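Local structure of esterase (1QLW) at residues Glu238-Leu243 against Asp274-Ala279; Gly232-Pro237 against Lys267-Phe272. The protein hydrolyses carboxylic esters, being a bacterial esterase from an Alcaligenes species built on the alpha/beta hydrolase fold. One frame throughout, in Å; residues are numbered along the deposited sequence.

Overall arrangement
Both contacts pin one loop, which runs from strand 223-229 to strand 248-252, against one helix, 263-278. That helix crosses over between the parallel neighbours 248-252 and 283-287 of the central sheet. Along the chain the order is 232-237, 238-243, 267-272, 274-279, so the loop follows the helix in the same sense and the contacts interleave. Their centres lie about 11 Å apart, contact 2 nearer the chain's centre (about 17 Å, against about 23 Å for contact 1). Phe272 of contact 2 touches Val240 and Leu243 of contact 1, making one continuous apolar seam. A disulfide in contact 2 locks its inner part, whereas contact 1 continues it toward the helix end by packing alone.

Contact 1. Residues Glu238-Leu243 against Asp274-Ala279; sequences EDVKPL and DALNAA
The amide nitrogen of Ala279 has two carbonyl oxygens to grip it, both at the end of helix 263-278. The stronger bond runs from Ala279 N to Ala275 O at 3.0 Å, and a weak one reaches Leu276 O. They hold the last turn so that Ala279 keeps its methyl toward the loop residues 238-243. On that loop, Leu243 N donates to Val240 O over 2.9 Å, closing the single 3-10 turn of 241-243. Val240 carries the contact, its CB directed at the helix. Its CG1, anti to the carbonyl carbon, comes down on the backbone between Ala275 and Leu276, with Leu276 N 3.6 Å from CG1. The other methyl, CG2, takes the crowded position between backbone N and carbonyl carbon and meets Ala279 CB at 3.8 Å. Leu276 answers from the helix: with CG anti to its backbone N (chi1 -179°) and chi2 near 63°, it brings CD1 up to the turn, 4.1 Å from Leu243 CB. The same CD1 is 3.8 Å from Leu243 O, a van der Waals approach. Phe213 and Ala216 of helix 211-218 also lie against Leu243. An alanine in place of Val240 would remove both gamma methyls and would probably loosen the fit to Ala275, Leu276 and Ala279. Ala279 N and Leu243 N are both bonded within their own segment, and what joins loop to helix is aliphatic side chains packed on one another and on backbone atoms, dependent on shape rather than charge.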
ATOM      1  N   GLU A 238     -30.434  -5.200  18.591  1.00 23.25           N
ATOM      2  CA  GLU A 238     -30.796  -3.908  19.114  1.00 26.40           C
ATOM      3  C   GLU A 238     -30.240  -2.749  18.293  1.00 25.10           C
ATOM      4  O   GLU A 238     -30.628  -1.598  18.509  1.00 26.20           O
ATOM      5  CB  GLU A 238     -30.306  -3.791  20.565  1.00 29.91           C
ATOM      6  CG  GLU A 238     -30.922  -4.759  21.546  1.00 33.21           C
ATOM      7  CD  GLU A 238     -30.488  -6.197  21.440  1.00 34.94           C
ATOM      8  OE1 GLU A 238     -29.391  -6.506  20.931  1.00 33.87           O
ATOM      9  OE2 GLU A 238     -31.279  -7.064  21.890  1.00 37.67           O
ATOM     10  N   ASP A 239     -29.348  -2.998  17.343  1.00 23.68           N
ATOM     11  CA  ASP A 239     -28.750  -1.976  16.508  1.00 22.87           C
ATOM     12  C   ASP A 239     -29.471  -1.788  15.189  1.00 21.67           C
ATOM     13  O   ASP A 239     -29.007  -0.980  14.378  1.00 22.89           O
ATOM     14  CB  ASP A 239     -27.305  -2.403  16.208  1.00 24.06           C
ATOM     15  CG  ASP A 239     -26.365  -2.378  17.390  1.00 26.22           C
ATOM     16  OD1 ASP A 239     -26.594  -1.640  18.369  1.00 31.09           O
ATOM     17  OD2 ASP A 239     -25.319  -3.071  17.303  1.00 26.15           O
ATOM     18  N   VAL A 240     -30.610  -2.449  14.952  1.00 21.79           N
ATOM     19  CA  VAL A 240     -31.183  -2.399  13.620  1.00 21.76           C
ATOM     20  C   VAL A 240     -31.886  -1.129  13.231  1.00 22.57           C
ATOM     21  O   VAL A 240     -31.933  -0.847  12.032  1.00 21.66           O
ATOM     22  CB  VAL A 240     -32.079  -3.620  13.308  1.00 22.75           C
ATOM     23  CG1 VAL A 240     -31.262  -4.903  13.386  1.00 23.60           C
ATOM     24  CG2 VAL A 240     -33.283  -3.701  14.226  1.00 23.33           C
ATOM     25  N   LYS A 241     -32.507  -0.399  14.168  1.00 25.23           N
ATOM     26  CA  LYS A 241     -33.322   0.758  13.790  1.00 27.42           C
ATOM     27  C   LYS A 241     -32.636   1.759  12.887  1.00 25.91           C
ATOM     28  O   LYS A 241     -33.161   2.101  11.816  1.00 26.46           O
ATOM     29  CB  LYS A 241     -33.972   1.420  15.005  1.00 33.00           C
ATOM     30  CG  LYS A 241     -34.482   0.447  16.054  1.00 37.75           C
ATOM     31  CD  LYS A 241     -33.424   0.204  17.126  1.00 41.87           C
ATOM     32  CE  LYS A 241     -33.441   1.311  18.169  1.00 44.50           C
ATOM     33  NZ  LYS A 241     -32.429   2.369  17.898  1.00 46.59           N
ATOM     34  N   PRO A 242     -31.399   2.150  13.171  1.00 25.45           N
ATOM     35  CA  PRO A 242     -30.672   3.084  12.327  1.00 26.03           C
ATOM     36  C   PRO A 242     -30.287   2.538  10.965  1.00 24.27           C
ATOM     37  O   PRO A 242     -29.871   3.298  10.074  1.00 25.83           O
ATOM     38  CB  PRO A 242     -29.445   3.456  13.163  1.00 27.38           C
ATOM     39  CG  PRO A 242     -29.831   3.143  14.576  1.00 28.38           C
ATOM     40  CD  PRO A 242     -30.706   1.921  14.463  1.00 27.35           C
ATOM     41  N   LEU A 243     -30.418   1.243  10.723  1.00 21.73           N
ATOM     42  CA  LEU A 243     -30.036   0.579   9.494  1.00 20.35           C
ATOM     43  C   LEU A 243     -31.163   0.164   8.574  1.00 20.43           C
ATOM     44  O   LEU A 243     -30.948  -0.463   7.528  1.00 21.11           O
ATOM     45  CB  LEU A 243     -29.240  -0.701   9.879  1.00 21.02           C
ATOM     46  CG  LEU A 243     -28.031  -0.452  10.785  1.00 21.55           C
ATOM     47  CD1 LEU A 243     -27.381  -1.767  11.179  1.00 22.13           C
ATOM     48  CD2 LEU A 243     -26.992   0.448  10.123  1.00 23.74           C
ATOM     49  N   ASP A 274     -32.296 -11.333  10.690  1.00 16.60           N
ATOM     50  CA  ASP A 274     -33.706 -11.544  10.997  1.00 16.78           C
ATOM     51  C   ASP A 274     -34.302 -10.356  11.717  1.00 17.72           C
ATOM     52  O   ASP A 274     -35.434  -9.955  11.421  1.00 17.88           O
ATOM     53  CB  ASP A 274     -33.856 -12.819  11.837  1.00 17.92           C
ATOM     54  CG  ASP A 274     -33.527 -14.071  11.056  1.00 19.01           C
ATOM     55  OD1 ASP A 274     -33.434 -14.049   9.811  1.00 20.59           O
ATOM     56  OD2 ASP A 274     -33.376 -15.109  11.733  1.00 20.74           O
ATOM     57  N   ALA A 275     -33.583  -9.798  12.688  1.00 16.91           N
ATOM     58  CA  ALA A 275     -34.045  -8.605  13.389  1.00 18.30           C
ATOM     59  C   ALA A 275     -34.209  -7.428  12.439  1.00 17.87           C
ATOM     60  O   ALA A 275     -35.171  -6.665  12.556  1.00 18.73           O
ATOM     61  CB  ALA A 275     -33.106  -8.236  14.523  1.00 19.80           C
ATOM     62  N   LEU A 276     -33.279  -7.279  11.505  1.00 16.64           N
ATOM     63  CA  LEU A 276     -33.336  -6.199  10.534  1.00 16.40           C
ATOM     64  C   LEU A 276     -34.584  -6.316   9.670  1.00 16.98           C
ATOM     65  O   LEU A 276     -35.318  -5.341   9.462  1.00 18.27           O
ATOM     66  CB  LEU A 276     -32.069  -6.232   9.687  1.00 17.01           C
ATOM     67  CG  LEU A 276     -31.959  -5.143   8.620  1.00 17.04           C
ATOM     68  CD1 LEU A 276     -31.925  -3.755   9.236  1.00 18.61           C
ATOM     69  CD2 LEU A 276     -30.702  -5.385   7.784  1.00 17.91           C
ATOM     70  N   ASN A 277     -34.856  -7.529   9.161  1.00 16.82           N
ATOM     71  CA  ASN A 277     -36.061  -7.721   8.357  1.00 17.98           C
ATOM     72  C   ASN A 277     -37.325  -7.504   9.176  1.00 17.76           C
ATOM     73  O   ASN A 277     -38.280  -6.890   8.688  1.00 19.75           O
ATOM     74  CB  ASN A 277     -36.051  -9.102   7.716  1.00 17.51           C
ATOM     75  CG  ASN A 277     -35.009  -9.191   6.614  1.00 18.61           C
ATOM     76  OD1 ASN A 277     -34.785  -8.214   5.898  1.00 20.21           O
ATOM     77  ND2 ASN A 277     -34.390 -10.351   6.493  1.00 18.21           N
ATOM     78  N   ALA A 278     -37.321  -7.964  10.433  1.00 18.51           N
ATOM     79  CA  ALA A 278     -38.517  -7.796  11.264  1.00 19.87           C
ATOM     80  C   ALA A 278     -38.807  -6.337  11.558  1.00 20.23           C
ATOM     81  O   ALA A 278     -39.975  -5.970  11.738  1.00 21.99           O
ATOM     82  CB  ALA A 278     -38.361  -8.585  12.553  1.00 21.02           C
ATOM     83  N   ALA A 279     -37.784  -5.485  11.563  1.00 19.65           N
ATOM     84  CA  ALA A 279     -37.905  -4.071  11.818  1.00 20.79           C
ATOM     85  C   ALA A 279     -38.210  -3.253  10.563  1.00 21.16           C
ATOM     86  O   ALA A 279     -38.281  -2.020  10.639  1.00 24.09           O
ATOM     87  CB  ALA A 279     -36.622  -3.507  12.432  1.00 22.25           C
TER

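Contact 2. Residues Gly232-Pro237 against Lys267-Phe272; sequences GECPKP and KACHAF
In this alpha/beta hydrolase fold, a disulfide ties the loop after strand 223-229 to the flank of helix 263-278. The loop enters at Gly232, whose backbone is hydrogen-bonded to that of Ser206, just past strand 200-205. Two residues on, Cys234 turns its side chain toward the helix. The bond from Cys234 SG to Cys269 SG is 2.1 Å long, with a CB-SG-SG-CB torsion of +99°, a right-handed twist. Both sulfurs stand anti to their carbonyl carbons, and Cys269 is further packed by Pro231, Phe252 and Leu285, so the link is buried. Cys234 also brings its CB to 4.0 Å from Phe272 CD2, while its sulfur meets the ring obliquely, SG lying 5.2 Å from the Phe272 centroid. Pro235 comes next and sits over one face of that ring, which Phe272 carries out to it with CG anti to the backbone N (chi1 164°). Pro235 CD stands 3.6 Å above the Phe272 centroid, only 3° off the normal, a CH-pi contact over the face. The neighbouring CG of Pro235 reaches Phe272 CE1 at 3.6 Å. Pro235 O lies on the stem of the same side chain, 3.4 Å from Phe272 CB, so proline ring and carbonyl together limit how the phenylalanine can turn. Phe213 makes an edge-to-face pair with Phe272, extending the aromatic core. Lys236 directs its side chain away from the helix. At the far end Pro237 rests loosely on the helix backbone, its CB 4.5 Å from Ala271 O.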
ATOM      1  N   GLY A 232     -16.373 -10.620  11.540  1.00 14.60           N
ATOM      2  CA  GLY A 232     -16.014 -11.079  12.876  1.00 16.31           C
ATOM      3  C   GLY A 232     -17.153 -10.816  13.847  1.00 16.14           C
ATOM      4  O   GLY A 232     -17.372 -11.612  14.769  1.00 18.91           O
ATOM      5  N   GLU A 233     -17.861  -9.716  13.633  1.00 16.25           N
ATOM      6  CA  GLU A 233     -19.049  -9.391  14.407  1.00 19.39           C
ATOM      7  C   GLU A 233     -20.075  -8.728  13.492  1.00 17.98           C
ATOM      8  O   GLU A 233     -19.722  -7.908  12.658  1.00 18.02           O
ATOM      9  CB  GLU A 233     -18.705  -8.419  15.533  1.00 23.71           C
ATOM     10  CG  GLU A 233     -17.839  -8.925  16.657  1.00 29.56           C
ATOM     11  CD  GLU A 233     -18.310 -10.170  17.372  1.00 34.49           C
ATOM     12  OE1 GLU A 233     -19.531 -10.404  17.484  1.00 37.37           O
ATOM     13  OE2 GLU A 233     -17.474 -10.971  17.851  1.00 36.89           O
ATOM     14  N   CYS A 234     -21.342  -9.089  13.676  1.00 21.18           N
ATOM     15  CA  CYS A 234     -22.446  -8.382  13.035  1.00 20.49           C
ATOM     16  C   CYS A 234     -23.014  -7.473  14.129  1.00 18.98           C
ATOM     17  O   CYS A 234     -22.764  -7.683  15.323  1.00 21.23           O
ATOM     18  CB  CYS A 234     -23.510  -9.369  12.536  1.00 21.45           C
ATOM     19  SG  CYS A 234     -23.228 -10.121  10.945  1.00 22.01           S
ATOM     20  N   PRO A 235     -23.790  -6.466  13.770  1.00 18.13           N
ATOM     21  CA  PRO A 235     -24.489  -5.656  14.758  1.00 18.85           C
ATOM     22  C   PRO A 235     -25.406  -6.507  15.628  1.00 19.39           C
ATOM     23  O   PRO A 235     -25.799  -7.608  15.208  1.00 20.52           O
ATOM     24  CB  PRO A 235     -25.313  -4.680  13.929  1.00 19.20           C
ATOM     25  CG  PRO A 235     -24.620  -4.620  12.613  1.00 19.28           C
ATOM     26  CD  PRO A 235     -24.099  -6.029  12.394  1.00 18.81           C
ATOM     27  N   LYS A 236     -25.720  -6.024  16.820  1.00 20.20           N
ATOM     28  CA  LYS A 236     -26.673  -6.693  17.700  1.00 21.57           C
ATOM     29  C   LYS A 236     -28.075  -6.415  17.198  1.00 22.78           C
ATOM     30  O   LYS A 236     -28.348  -5.519  16.396  1.00 23.81           O
ATOM     31  CB  LYS A 236     -26.498  -6.200  19.128  1.00 24.12           C
ATOM     32  CG  LYS A 236     -25.139  -6.431  19.744  1.00 27.38           C
ATOM     33  CD  LYS A 236     -24.793  -7.903  19.833  1.00 31.73           C
ATOM     34  CE  LYS A 236     -23.566  -8.120  20.710  1.00 35.49           C
ATOM     35  NZ  LYS A 236     -23.816  -7.796  22.138  1.00 38.34           N
ATOM     36  N   PRO A 237     -29.031  -7.302  17.527  1.00 24.29           N
ATOM     37  CA  PRO A 237     -30.407  -7.122  17.081  1.00 24.06           C
ATOM     38  C   PRO A 237     -30.908  -5.749  17.484  1.00 23.46           C
ATOM     39  O   PRO A 237     -31.671  -5.106  16.763  1.00 24.33           O
ATOM     40  CB  PRO A 237     -31.193  -8.243  17.714  1.00 25.73           C
ATOM     41  CG  PRO A 237     -30.259  -9.063  18.501  1.00 28.17           C
ATOM     42  CD  PRO A 237     -28.903  -8.431  18.466  1.00 25.81           C
ATOM     43  N   LYS A 267     -24.289 -17.809  13.259  1.00 17.83           N
ATOM     44  CA  LYS A 267     -25.543 -17.765  14.009  1.00 19.36           C
ATOM     45  C   LYS A 267     -25.919 -16.354  14.432  1.00 18.40           C
ATOM     46  O   LYS A 267     -27.070 -15.919  14.308  1.00 18.80           O
ATOM     47  CB  LYS A 267     -25.362 -18.643  15.246  1.00 24.46           C
ATOM     48  CG  LYS A 267     -26.554 -19.038  16.061  1.00 27.30           C
ATOM     49  CD  LYS A 267     -26.084 -20.171  16.989  1.00 30.74           C
ATOM     50  CE  LYS A 267     -27.053 -20.298  18.148  1.00 33.40           C
ATOM     51  NZ  LYS A 267     -26.570 -21.347  19.083  1.00 34.69           N
ATOM     52  N   ALA A 268     -24.947 -15.609  14.957  1.00 17.61           N
ATOM     53  CA  ALA A 268     -25.183 -14.235  15.383  1.00 18.77           C
ATOM     54  C   ALA A 268     -25.557 -13.351  14.200  1.00 17.45           C
ATOM     55  O   ALA A 268     -26.386 -12.463  14.349  1.00 18.60           O
ATOM     56  CB  ALA A 268     -23.958 -13.672  16.083  1.00 20.87           C
ATOM     57  N   CYS A 269     -24.938 -13.572  13.045  1.00 16.97           N
ATOM     58  CA  CYS A 269     -25.301 -12.770  11.875  1.00 16.90           C
ATOM     59  C   CYS A 269     -26.730 -13.064  11.453  1.00 15.82           C
ATOM     60  O   CYS A 269     -27.438 -12.134  11.054  1.00 16.21           O
ATOM     61  CB  CYS A 269     -24.285 -12.990  10.773  1.00 16.75           C
ATOM     62  SG  CYS A 269     -22.729 -12.137  11.115  1.00 19.23           S
ATOM     63  N   HIS A 270     -27.201 -14.303  11.559  1.00 15.99           N
ATOM     64  CA  HIS A 270     -28.617 -14.570  11.291  1.00 16.36           C
ATOM     65  C   HIS A 270     -29.509 -13.788  12.250  1.00 16.21           C
ATOM     66  O   HIS A 270     -30.549 -13.277  11.832  1.00 17.84           O
ATOM     67  CB  HIS A 270     -28.951 -16.050  11.455  1.00 16.97           C
ATOM     68  CG  HIS A 270     -28.618 -16.874  10.260  1.00 16.82           C
ATOM     69  ND1 HIS A 270     -29.242 -16.729   9.040  1.00 17.82           N
ATOM     70  CD2 HIS A 270     -27.738 -17.906  10.131  1.00 17.81           C
ATOM     71  CE1 HIS A 270     -28.785 -17.653   8.214  1.00 18.09           C
ATOM     72  NE2 HIS A 270     -27.860 -18.369   8.846  1.00 18.52           N
ATOM     73  N   ALA A 271     -29.147 -13.719  13.524  1.00 16.74           N
ATOM     74  CA  ALA A 271     -30.000 -13.009  14.488  1.00 17.57           C
ATOM     75  C   ALA A 271     -30.127 -11.552  14.043  1.00 16.54           C
ATOM     76  O   ALA A 271     -31.197 -10.964  14.141  1.00 17.74           O
ATOM     77  CB  ALA A 271     -29.468 -13.153  15.881  1.00 19.50           C
ATOM     78  N   PHE A 272     -29.020 -10.955  13.616  1.00 16.69           N
ATOM     79  CA  PHE A 272     -29.021  -9.592  13.107  1.00 16.16           C
ATOM     80  C   PHE A 272     -29.910  -9.443  11.892  1.00 16.23           C
ATOM     81  O   PHE A 272     -30.759  -8.556  11.861  1.00 17.18           O
ATOM     82  CB  PHE A 272     -27.569  -9.183  12.781  1.00 16.94           C
ATOM     83  CG  PHE A 272     -27.461  -7.975  11.904  1.00 17.20           C
ATOM     84  CD1 PHE A 272     -27.982  -6.757  12.279  1.00 18.35           C
ATOM     85  CD2 PHE A 272     -26.831  -8.149  10.674  1.00 18.60           C
ATOM     86  CE1 PHE A 272     -27.860  -5.681  11.398  1.00 20.13           C
ATOM     87  CE2 PHE A 272     -26.693  -7.076   9.819  1.00 19.96           C
ATOM     88  CZ  PHE A 272     -27.232  -5.867  10.185  1.00 20.20           C
TER